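Local coordinates for protein putative modulator of DNA gyrase (Bacteroides thetaiotaomicron, PDB 1VPB) that probably acts as a metallopeptidase of the PmbA/TldD (U62) family, although its function is not established and a role in modulating DNA gyrase is only putative, at residues S116-G121 with I177-E182; Y190-D195 with N218-K223; V251-S256 with I438-F443. All coordinates share one frame; numbering follows the deposited sequence. Where two conformers were deposited one is given.

Contact 1. Residues S116-G121 with I177-E182; sequences SRYYKG and ISNGFE
A beta hairpin turn with a G1 beta bulge forms one half of this contact: strand 159-177 runs into strand 181-198 through Ser178, Asn179 and Gly180, and two residues on one side of the hairpin, Gly180 and Phe181, pair with a single one on the other, Ile177. The carbonyl O of Ile177 accepts from the backbone N of each of them. At the phi and psi of Gly180 a CB would clash with the carbonyl O of Asn179. Residues 116-121, from the loop after helix 87-101, lie against this turn mainly through Tyr118. Its ring points its hydroxyl at the side chain of Asn179, and OH donates to Asn179 OD1 over a short 2.5 Å. The bond lies in the carbonyl plane, on a lone pair, yet the amide stands nearly upright to the ring, at 84°. Asn179 CG is flanked by both of its backbone neighbours (chi1 68°), which swings the amide toward the tyrosine; its ND2 is held separately by Ala113 O, so the amide is fixed at both ends. Ile177 CG2 touches the same hydroxyl, 3.4 Å from Tyr118 OH. One face of the tyrosine ring takes a CH-pi contact from Phe181 CB, which lies 4.0 Å from the ring centroid. Phe181 CG is anti to the backbone N (chi1 -175°), and this carries its ring past Tyr118 to Tyr119, whose carbonyl O meets the ring at its edge, 3.6 Å from Phe181 CE1. Beyond the segments, Phe309 meets Phe181 edge-to-face and Tyr308 lies nearly parallel to Tyr119. A water also bridges the segments, accepting from Lys120 NZ at 2.9 Å and donating to Gly180 O at 2.8 Å.

Contact 2. Residues Y190-D195 with N218-K223; sequences YSLSAD and NDLIKK
Lys222 NZ is gripped by two backbone carbonyls, those of Leu220 and Met217, and so ties together the loop that leads from edge strand 207-214 of the six-stranded antiparallel sheet into helix 225-234. The bond from Lys222 NZ to Leu220 O is 2.8 Å long and falls on a lone pair in the carbonyl plane; a bend at chi4 (67°) folds the amine back to it. The contact of this loop with strand 181-198 is itself apolar. Leu220, its CG anti to the backbone N, extends toward the strand, where CD2 lies 4.0 Å from Tyr190 CB while CD1 approaches the Tyr190 carbonyl. Leu192 extends from the strand toward the loop, its side chain also resting on Tyr166 and on Ile225 of the helix. An alanine in place of Lys222 would remove the chain from CG to the amine, and with it both bonds, and would probably leave the loop around Leu220 less firmly held and thin the packing on Leu192. That packing centres on one methyl: Leu192 CD1 touches both Leu220 CD2, at 3.7 Å, and Lys222 CA, at 3.8 Å.

Contact 3. Residues V251-S256 with I438-F443; sequences VDPMNS and IPSLVF
In the C-terminal domain of this PmbA/TldD-type protein, the end of strand 245-251 joins strand 441-443 in an antiparallel hydrogen-bonded pair, Val251 with Leu441. Val251 N donates to Leu441 O at 2.9 Å and Leu441 N returns the bond to Val251 O at 3.0 Å, both fairly straight and in the carbonyl planes. Past this pair the chain turns toward helix 256-265, and Ser256 drops its side chain onto residues 438-441. Its CB lies 3.8 Å from Leu441 CD1 and, more tightly, 3.1 Å from Pro439 O. At the tip, in the conformer described here of the two deposited, OG has the backbone N on one side and the carbonyl carbon on the other (chi1 50°). There it comes 3.0 Å from Pro439 O and 3.1 Å from Ile438 O, two acceptors within reach of a single hydroxyl proton, while Ile438 CG2 packs alongside. Ile438 itself also leans on Ser257 and Leu260 of the helix. On the same segment, Ser440 OG is bonded to Asp429 OD2 and lies close against the proline ring, 3.2 Å from Pro253 CD. Further along the strand, the Phe443 ring receives Val251 CG2 at its edge and meets Trp420 edge-to-face. The turn of 251-256 is braced from within: Asp252 O accepts from Asn255 N and weakly from Ser256 N, and Asn255 ND2 reaches back along its amide plane to the syn lone pair of Asp252 OD1, 2.8 Å away.

Overall arrangement
From the N terminus the three contacts follow in series, each closing before the next opens, so none nests or crosses. Contact 1 closes a 55-residue excursion holding helix 138-150 and strand 159-177, fastening the loop after helix 87-101 to a hairpin turn of the six-stranded sheet. Farther along strand 181-198, contact 2 closes a shorter loop through strand 207-214; both contacts use this strand, their centres 37 Å apart. Contact 3 spans 181 residues, bringing a late segment of the C-terminal domain back to strand 245-251. It lies across the chain's centre from contact 1, but its nearest atoms are about 9 Å from contact 2.

Contact 1. Residues S116-G121 with I177-E182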
loop_
_atom_site.group_PDB
_atom_site.type_symbol
_atom_site.label_atom_id
_atom_site.label_comp_id
_atom_site.label_asym_id
_atom_site.label_seq_id
_atom_site.Cartn_x
_atom_site.Cartn_y
_atom_site.Cartn_z
ATOM N N SER A 116 18.911 -30.339 -9.452
ATOM C CA SER A 116 18.469 -31.620 -8.847
ATOM C C SER A 116 17.334 -31.337 -7.829
ATOM O O SER A 116 16.500 -32.231 -7.547
ATOM C CB SER A 116 19.633 -32.325 -8.198
ATOM O OG SER A 116 19.986 -31.720 -7.011
ATOM N N ARG A 117 17.267 -30.080 -7.339
ATOM C CA ARG A 117 16.217 -29.649 -6.416
ATOM C C ARG A 117 14.909 -29.198 -7.037
ATOM O O ARG A 117 13.958 -28.942 -6.310
ATOM C CB ARG A 117 16.730 -28.484 -5.561
ATOM C CG ARG A 117 17.952 -28.793 -4.782
ATOM C CD ARG A 117 18.478 -27.584 -4.031
ATOM N NE ARG A 117 17.509 -27.166 -3.042
ATOM C CZ ARG A 117 17.176 -25.873 -2.779
ATOM N NH1 ARG A 117 17.800 -24.815 -3.333
ATOM N NH2 ARG A 117 16.268 -25.668 -1.883
ATOM N N TYR A 118 14.844 -29.027 -8.359
ATOM C CA TYR A 118 13.662 -28.538 -8.984
ATOM C C TYR A 118 12.498 -29.532 -8.979
ATOM O O TYR A 118 12.735 -30.743 -8.979
ATOM C CB TYR A 118 13.962 -28.228 -10.426
ATOM C CG TYR A 118 14.870 -27.022 -10.671
ATOM C CD1 TYR A 118 14.846 -25.932 -9.818
ATOM C CD2 TYR A 118 15.712 -26.985 -11.787
ATOM C CE1 TYR A 118 15.635 -24.797 -10.098
ATOM C CE2 TYR A 118 16.448 -25.856 -12.081
ATOM C CZ TYR A 118 16.405 -24.782 -11.250
ATOM O OH TYR A 118 17.195 -23.593 -11.476
ATOM N N TYR A 119 11.299 -29.003 -8.975
ATOM C CA TYR A 119 10.125 -29.831 -9.285
ATOM C C TYR A 119 10.312 -30.493 -10.638
ATOM O O TYR A 119 10.535 -29.873 -11.663
ATOM C CB TYR A 119 8.866 -29.038 -9.223
ATOM C CG TYR A 119 7.618 -29.832 -9.580
ATOM C CD1 TYR A 119 7.264 -30.943 -8.835
ATOM C CD2 TYR A 119 6.772 -29.419 -10.569
ATOM C CE1 TYR A 119 6.097 -31.625 -9.162
ATOM C CE2 TYR A 119 5.611 -30.106 -10.867
ATOM C CZ TYR A 119 5.314 -31.226 -10.127
ATOM O OH TYR A 119 4.173 -31.969 -10.433
ATOM N N LYS A 120 10.032 -31.784 -10.641
ATOM C CA LYS A 120 10.304 -32.702 -11.819
ATOM C C LYS A 120 9.005 -33.202 -12.434
ATOM O O LYS A 120 9.058 -34.024 -13.346
ATOM C CB LYS A 120 11.200 -33.855 -11.382
ATOM C CG LYS A 120 12.580 -33.477 -10.793
ATOM C CD LYS A 120 13.432 -32.752 -11.813
ATOM C CE LYS A 120 14.780 -32.373 -11.190
ATOM N NZ LYS A 120 15.577 -31.556 -12.287
ATOM N N GLY A 121 7.880 -32.568 -12.070
ATOM C CA GLY A 121 6.617 -32.808 -12.719
ATOM C C GLY A 121 5.971 -34.109 -12.247
ATOM O O GLY A 121 6.539 -34.841 -11.439
ATOM N N ILE A 177 13.664 -21.298 -16.199
ATOM C CA ILE A 177 14.968 -21.009 -15.597
ATOM C C ILE A 177 16.007 -21.641 -16.474
ATOM O O ILE A 177 15.850 -22.774 -16.894
ATOM C CB ILE A 177 15.060 -21.454 -14.146
ATOM C CG1 ILE A 177 13.877 -20.905 -13.329
ATOM C CG2 ILE A 177 16.376 -21.065 -13.531
ATOM C CD1 ILE A 177 13.904 -21.412 -11.882
ATOM N N SER A 178 17.094 -20.913 -16.796
ATOM C CA SER A 178 18.004 -21.368 -17.837
ATOM C C SER A 178 18.830 -22.644 -17.611
ATOM O O SER A 178 19.507 -23.099 -18.546
ATOM C CB SER A 178 18.996 -20.212 -18.156
ATOM O OG SER A 178 19.702 -19.799 -17.034
ATOM N N ASN A 179 18.896 -23.131 -16.388
ATOM C CA ASN A 179 19.574 -24.390 -16.084
ATOM C C ASN A 179 18.565 -25.571 -15.999
ATOM O O ASN A 179 18.905 -26.604 -15.399
ATOM C CB ASN A 179 20.443 -24.301 -14.859
ATOM C CG ASN A 179 19.653 -24.133 -13.575
ATOM O OD1 ASN A 179 18.471 -23.790 -13.661
ATOM N ND2 ASN A 179 20.295 -24.434 -12.422
ATOM N N GLY A 180 17.425 -25.412 -16.623
ATOM C CA GLY A 180 16.577 -26.559 -16.962
ATOM C C GLY A 180 15.316 -26.678 -16.125
ATOM O O GLY A 180 14.890 -27.771 -15.748
ATOM N N PHE A 181 14.660 -25.568 -15.892
ATOM C CA PHE A 181 13.328 -25.586 -15.289
ATOM C C PHE A 181 12.258 -25.020 -16.217
ATOM O O PHE A 181 12.460 -23.975 -16.850
ATOM C CB PHE A 181 13.289 -24.857 -13.972
ATOM C CG PHE A 181 11.929 -24.982 -13.280
ATOM C CD1 PHE A 181 11.539 -26.230 -12.763
ATOM C CD2 PHE A 181 11.053 -23.950 -13.227
ATOM C CE1 PHE A 181 10.265 -26.366 -12.174
ATOM C CE2 PHE A 181 9.770 -24.064 -12.643
ATOM C CZ PHE A 181 9.371 -25.307 -12.153
ATOM N N GLU A 182 11.099 -25.715 -16.318
ATOM C CA GLU A 182 9.930 -25.199 -16.942
ATOM C C GLU A 182 8.731 -25.595 -16.071
ATOM O O GLU A 182 8.594 -26.791 -15.702
ATOM C CB GLU A 182 9.769 -25.797 -18.367
ATOM C CG GLU A 182 8.502 -25.401 -19.059
ATOM C CD GLU A 182 8.260 -26.139 -20.353
ATOM O OE1 GLU A 182 8.653 -27.333 -20.390
ATOM O OE2 GLU A 182 7.669 -25.537 -21.274
HETATM O O HOH W 1 14.024 -29.549 -13.752
#

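Contact 2. Residues Y190-D195 with N218-K223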
loop_
_atom_site.group_PDB
_atom_site.type_symbol
_atom_site.label_atom_id
_atom_site.label_comp_id
_atom_site.label_asym_id
_atom_site.label_seq_id
_atom_site.Cartn_x
_atom_site.Cartn_y
_atom_site.Cartn_z
ATOM N N TYR A 190 -12.607 -16.649 -5.506
ATOM C CA TYR A 190 -13.831 -15.917 -5.380
ATOM C C TYR A 190 -13.994 -15.491 -3.930
ATOM O O TYR A 190 -13.578 -16.218 -3.020
ATOM C CB TYR A 190 -15.032 -16.816 -5.701
ATOM C CG TYR A 190 -14.969 -17.521 -7.041
ATOM C CD1 TYR A 190 -14.319 -18.743 -7.174
ATOM C CD2 TYR A 190 -15.569 -16.980 -8.174
ATOM C CE1 TYR A 190 -14.252 -19.389 -8.412
ATOM C CE2 TYR A 190 -15.515 -17.629 -9.400
ATOM C CZ TYR A 190 -14.865 -18.824 -9.514
ATOM O OH TYR A 190 -14.830 -19.517 -10.721
ATOM N N SER A 191 -14.589 -14.324 -3.721
ATOM C CA SER A 191 -14.818 -13.842 -2.362
ATOM C C SER A 191 -16.033 -12.989 -2.235
ATOM O O SER A 191 -16.424 -12.274 -3.172
ATOM C CB SER A 191 -13.596 -13.085 -1.874
ATOM O OG SER A 191 -13.676 -12.889 -0.477
ATOM N N LEU A 192 -16.663 -13.058 -1.054
ATOM C CA LEU A 192 -17.782 -12.208 -0.719
ATOM C C LEU A 192 -17.549 -11.655 0.661
ATOM O O LEU A 192 -17.054 -12.348 1.549
ATOM C CB LEU A 192 -19.102 -12.984 -0.716
ATOM C CG LEU A 192 -19.750 -13.328 -2.063
ATOM C CD1 LEU A 192 -20.772 -14.487 -1.850
ATOM C CD2 LEU A 192 -20.413 -12.125 -2.643
ATOM N N SER A 193 -17.915 -10.412 0.864
ATOM C CA SER A 193 -17.723 -9.781 2.147
ATOM C C SER A 193 -18.830 -8.801 2.486
ATOM O O SER A 193 -19.606 -8.337 1.637
ATOM C CB SER A 193 -16.352 -9.085 2.218
ATOM O OG SER A 193 -16.351 -7.918 1.445
ATOM N N ALA A 194 -18.948 -8.548 3.782
ATOM C CA ALA A 194 -19.791 -7.470 4.311
ATOM C C ALA A 194 -18.998 -6.615 5.279
ATOM O O ALA A 194 -18.142 -7.116 5.983
ATOM C CB ALA A 194 -21.013 -8.005 5.052
ATOM N N ASP A 195 -19.342 -5.337 5.339
ATOM C CA ASP A 195 -18.795 -4.449 6.363
ATOM C C ASP A 195 -19.926 -3.535 6.831
ATOM O O ASP A 195 -20.681 -2.969 6.021
ATOM C CB ASP A 195 -17.568 -3.689 5.850
ATOM C CG ASP A 195 -17.889 -2.791 4.714
ATOM O OD1 ASP A 195 -18.478 -1.719 4.993
ATOM O OD2 ASP A 195 -17.612 -3.048 3.520
ATOM N N ASN A 218 -18.813 -22.796 -6.911
ATOM C CA ASN A 218 -19.774 -23.731 -6.354
ATOM C C ASN A 218 -19.590 -23.959 -4.851
ATOM O O ASN A 218 -20.562 -24.193 -4.145
ATOM C CB ASN A 218 -19.708 -25.065 -7.090
ATOM C CG ASN A 218 -20.873 -25.967 -6.748
ATOM O OD1 ASN A 218 -20.690 -26.998 -6.118
ATOM N ND2 ASN A 218 -22.074 -25.560 -7.127
ATOM N N ASP A 219 -18.358 -23.891 -4.368
ATOM C CA ASP A 219 -18.028 -24.095 -2.984
ATOM C C ASP A 219 -18.069 -22.849 -2.113
ATOM O O ASP A 219 -18.039 -22.940 -0.886
ATOM C CB ASP A 219 -16.651 -24.754 -2.838
ATOM C CG ASP A 219 -16.531 -26.052 -3.604
ATOM O OD1 ASP A 219 -17.554 -26.725 -3.877
ATOM O OD2 ASP A 219 -15.431 -26.505 -3.971
ATOM N N LEU A 220 -18.120 -21.675 -2.714
ATOM C CA LEU A 220 -18.118 -20.459 -1.897
ATOM C C LEU A 220 -19.388 -20.400 -1.065
ATOM O O LEU A 220 -20.495 -20.552 -1.594
ATOM C CB LEU A 220 -18.073 -19.251 -2.821
ATOM C CG LEU A 220 -18.146 -17.826 -2.262
ATOM C CD1 LEU A 220 -16.908 -17.494 -1.437
ATOM C CD2 LEU A 220 -18.345 -16.821 -3.427
ATOM N N ILE A 221 -19.204 -20.144 0.221
ATOM C CA ILE A 221 -20.305 -19.862 1.109
ATOM C C ILE A 221 -20.819 -18.462 0.816
ATOM O O ILE A 221 -20.073 -17.498 0.891
ATOM C CB ILE A 221 -19.876 -19.966 2.557
ATOM C CG1 ILE A 221 -19.491 -21.408 2.914
ATOM C CG2 ILE A 221 -21.010 -19.519 3.466
ATOM C CD1 ILE A 221 -18.594 -21.480 4.107
ATOM N N LYS A 222 -22.112 -18.376 0.493
ATOM C CA LYS A 222 -22.738 -17.146 -0.012
ATOM C C LYS A 222 -23.730 -16.532 0.961
ATOM O O LYS A 222 -24.118 -15.354 0.817
ATOM C CB LYS A 222 -23.431 -17.431 -1.366
ATOM C CG LYS A 222 -22.519 -18.083 -2.398
ATOM C CD LYS A 222 -23.175 -18.495 -3.699
ATOM C CE LYS A 222 -22.184 -19.256 -4.643
ATOM N NZ LYS A 222 -21.763 -20.593 -4.121
ATOM N N LYS A 223 -24.156 -17.349 1.931
ATOM C CA LYS A 223 -25.173 -16.982 2.910
ATOM C C LYS A 223 -24.589 -16.822 4.300
ATOM O O LYS A 223 -23.610 -17.463 4.688
ATOM C CB LYS A 223 -26.295 -18.033 2.899
ATOM C CG LYS A 223 -27.020 -18.036 1.584
ATOM C CD LYS A 223 -28.164 -19.024 1.486
ATOM C CE LYS A 223 -29.050 -18.586 0.291
ATOM N NZ LYS A 223 -29.933 -19.623 -0.280
#

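Contact 3. Residues V251-S256 with I438-F443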
loop_
_atom_site.group_PDB
_atom_site.type_symbol
_atom_site.label_atom_id
_atom_site.label_comp_id
_atom_site.label_asym_id
_atom_site.label_seq_id
_atom_site.Cartn_x
_atom_site.Cartn_y
_atom_site.Cartn_z
ATOM N N VAL A 251 -8.203 -17.082 21.595
ATOM C CA VAL A 251 -8.197 -16.379 20.306
ATOM C C VAL A 251 -8.975 -17.154 19.254
ATOM O O VAL A 251 -8.796 -18.354 19.097
ATOM C CB VAL A 251 -6.770 -16.138 19.801
ATOM C CG1 VAL A 251 -6.790 -15.152 18.606
ATOM C CG2 VAL A 251 -5.881 -15.633 20.918
ATOM N N ASP A 252 -9.850 -16.444 18.529
ATOM C CA ASP A 252 -10.699 -17.099 17.525
ATOM C C ASP A 252 -9.944 -17.381 16.246
ATOM O O ASP A 252 -8.815 -16.932 16.095
ATOM C CB ASP A 252 -11.998 -16.318 17.310
ATOM C CG ASP A 252 -11.796 -14.920 16.765
ATOM O OD1 ASP A 252 -10.756 -14.643 16.129
ATOM O OD2 ASP A 252 -12.697 -14.045 16.949
ATOM N N PRO A 253 -10.516 -18.196 15.364
ATOM C CA PRO A 253 -9.865 -18.568 14.146
ATOM C C PRO A 253 -9.750 -17.383 13.194
ATOM O O PRO A 253 -8.863 -17.334 12.355
ATOM C CB PRO A 253 -10.810 -19.621 13.566
ATOM C CG PRO A 253 -11.587 -20.095 14.657
ATOM C CD PRO A 253 -11.809 -18.877 15.514
ATOM N N MET A 254 -10.668 -16.430 13.301
ATOM C CA MET A 254 -10.532 -15.220 12.487
ATOM C C MET A 254 -9.166 -14.533 12.813
ATOM O O MET A 254 -8.604 -13.919 11.897
ATOM C CB MET A 254 -11.754 -14.305 12.687
ATOM C CG MET A 254 -11.859 -13.151 11.724
ATOM S SD MET A 254 -11.664 -13.560 9.940
ATOM C CE MET A 254 -13.174 -14.381 9.497
ATOM N N ASN A 255 -8.618 -14.715 14.055
ATOM C CA ASN A 255 -7.414 -14.006 14.596
ATOM C C ASN A 255 -6.182 -14.788 15.102
ATOM O O ASN A 255 -5.152 -14.194 15.377
ATOM C CB ASN A 255 -7.850 -13.117 15.765
ATOM C CG ASN A 255 -8.669 -11.947 15.306
ATOM O OD1 ASN A 255 -8.118 -10.940 14.864
ATOM N ND2 ASN A 255 -9.983 -12.085 15.362
ATOM N N SER A 256 -6.306 -16.110 15.168
ATOM C CA SER A 256 -5.270 -16.980 15.698
ATOM C C SER A 256 -3.994 -16.932 14.856
ATOM O O SER A 256 -2.885 -17.089 15.347
ATOM C CB SER A 256 -5.799 -18.420 15.713
ATOM O OG SER A 256 -6.370 -18.835 14.468
ATOM N N ILE A 438 -5.300 -22.470 10.928
ATOM C CA ILE A 438 -5.007 -22.348 12.343
ATOM C C ILE A 438 -6.331 -22.234 13.103
ATOM O O ILE A 438 -7.116 -21.314 12.843
ATOM C CB ILE A 438 -4.198 -21.051 12.618
ATOM C CG1 ILE A 438 -3.023 -20.910 11.615
ATOM C CG2 ILE A 438 -3.745 -21.013 14.036
ATOM C CD1 ILE A 438 -2.057 -22.011 11.545
ATOM N N PRO A 439 -6.587 -23.166 14.023
ATOM C CA PRO A 439 -7.839 -23.163 14.777
ATOM C C PRO A 439 -7.806 -22.095 15.883
ATOM O O PRO A 439 -6.794 -21.358 16.034
ATOM C CB PRO A 439 -7.852 -24.570 15.405
ATOM C CG PRO A 439 -6.466 -24.850 15.673
ATOM C CD PRO A 439 -5.704 -24.272 14.462
ATOM N N SER A 440 -8.862 -22.066 16.685
ATOM C CA SER A 440 -8.891 -21.321 17.921
ATOM C C SER A 440 -7.739 -21.786 18.816
ATOM O O SER A 440 -7.317 -22.944 18.778
ATOM C CB SER A 440 -10.250 -21.486 18.660
ATOM O OG SER A 440 -11.321 -20.934 17.879
ATOM N N LEU A 441 -7.284 -20.884 19.677
ATOM C CA LEU A 441 -6.148 -21.140 20.536
ATOM C C LEU A 441 -6.386 -20.678 21.979
ATOM O O LEU A 441 -7.105 -19.714 22.218
ATOM C CB LEU A 441 -4.949 -20.385 20.003
ATOM C CG LEU A 441 -4.494 -20.641 18.590
ATOM C CD1 LEU A 441 -3.374 -19.650 18.318
ATOM C CD2 LEU A 441 -4.049 -22.073 18.374
ATOM N N VAL A 442 -5.803 -21.400 22.932
ATOM C CA VAL A 442 -5.886 -21.035 24.313
ATOM C C VAL A 442 -4.485 -21.005 24.909
ATOM O O VAL A 442 -3.731 -21.968 24.795
ATOM C CB VAL A 442 -6.706 -22.048 25.153
ATOM C CG1 VAL A 442 -6.811 -21.564 26.557
ATOM C CG2 VAL A 442 -8.127 -22.267 24.540
ATOM N N PHE A 443 -4.158 -19.876 25.516
ATOM C CA PHE A 443 -2.865 -19.665 26.151
ATOM C C PHE A 443 -3.093 -19.347 27.614
ATOM O O PHE A 443 -4.009 -18.591 27.957
ATOM C CB PHE A 443 -2.171 -18.451 25.530
ATOM C CG PHE A 443 -1.891 -18.551 24.089
ATOM C CD1 PHE A 443 -0.656 -19.059 23.626
ATOM C CD2 PHE A 443 -2.797 -18.076 23.125
ATOM C CE1 PHE A 443 -0.356 -19.093 22.278
ATOM C CE2 PHE A 443 -2.476 -18.128 21.760
ATOM C CZ PHE A 443 -1.257 -18.645 21.340
#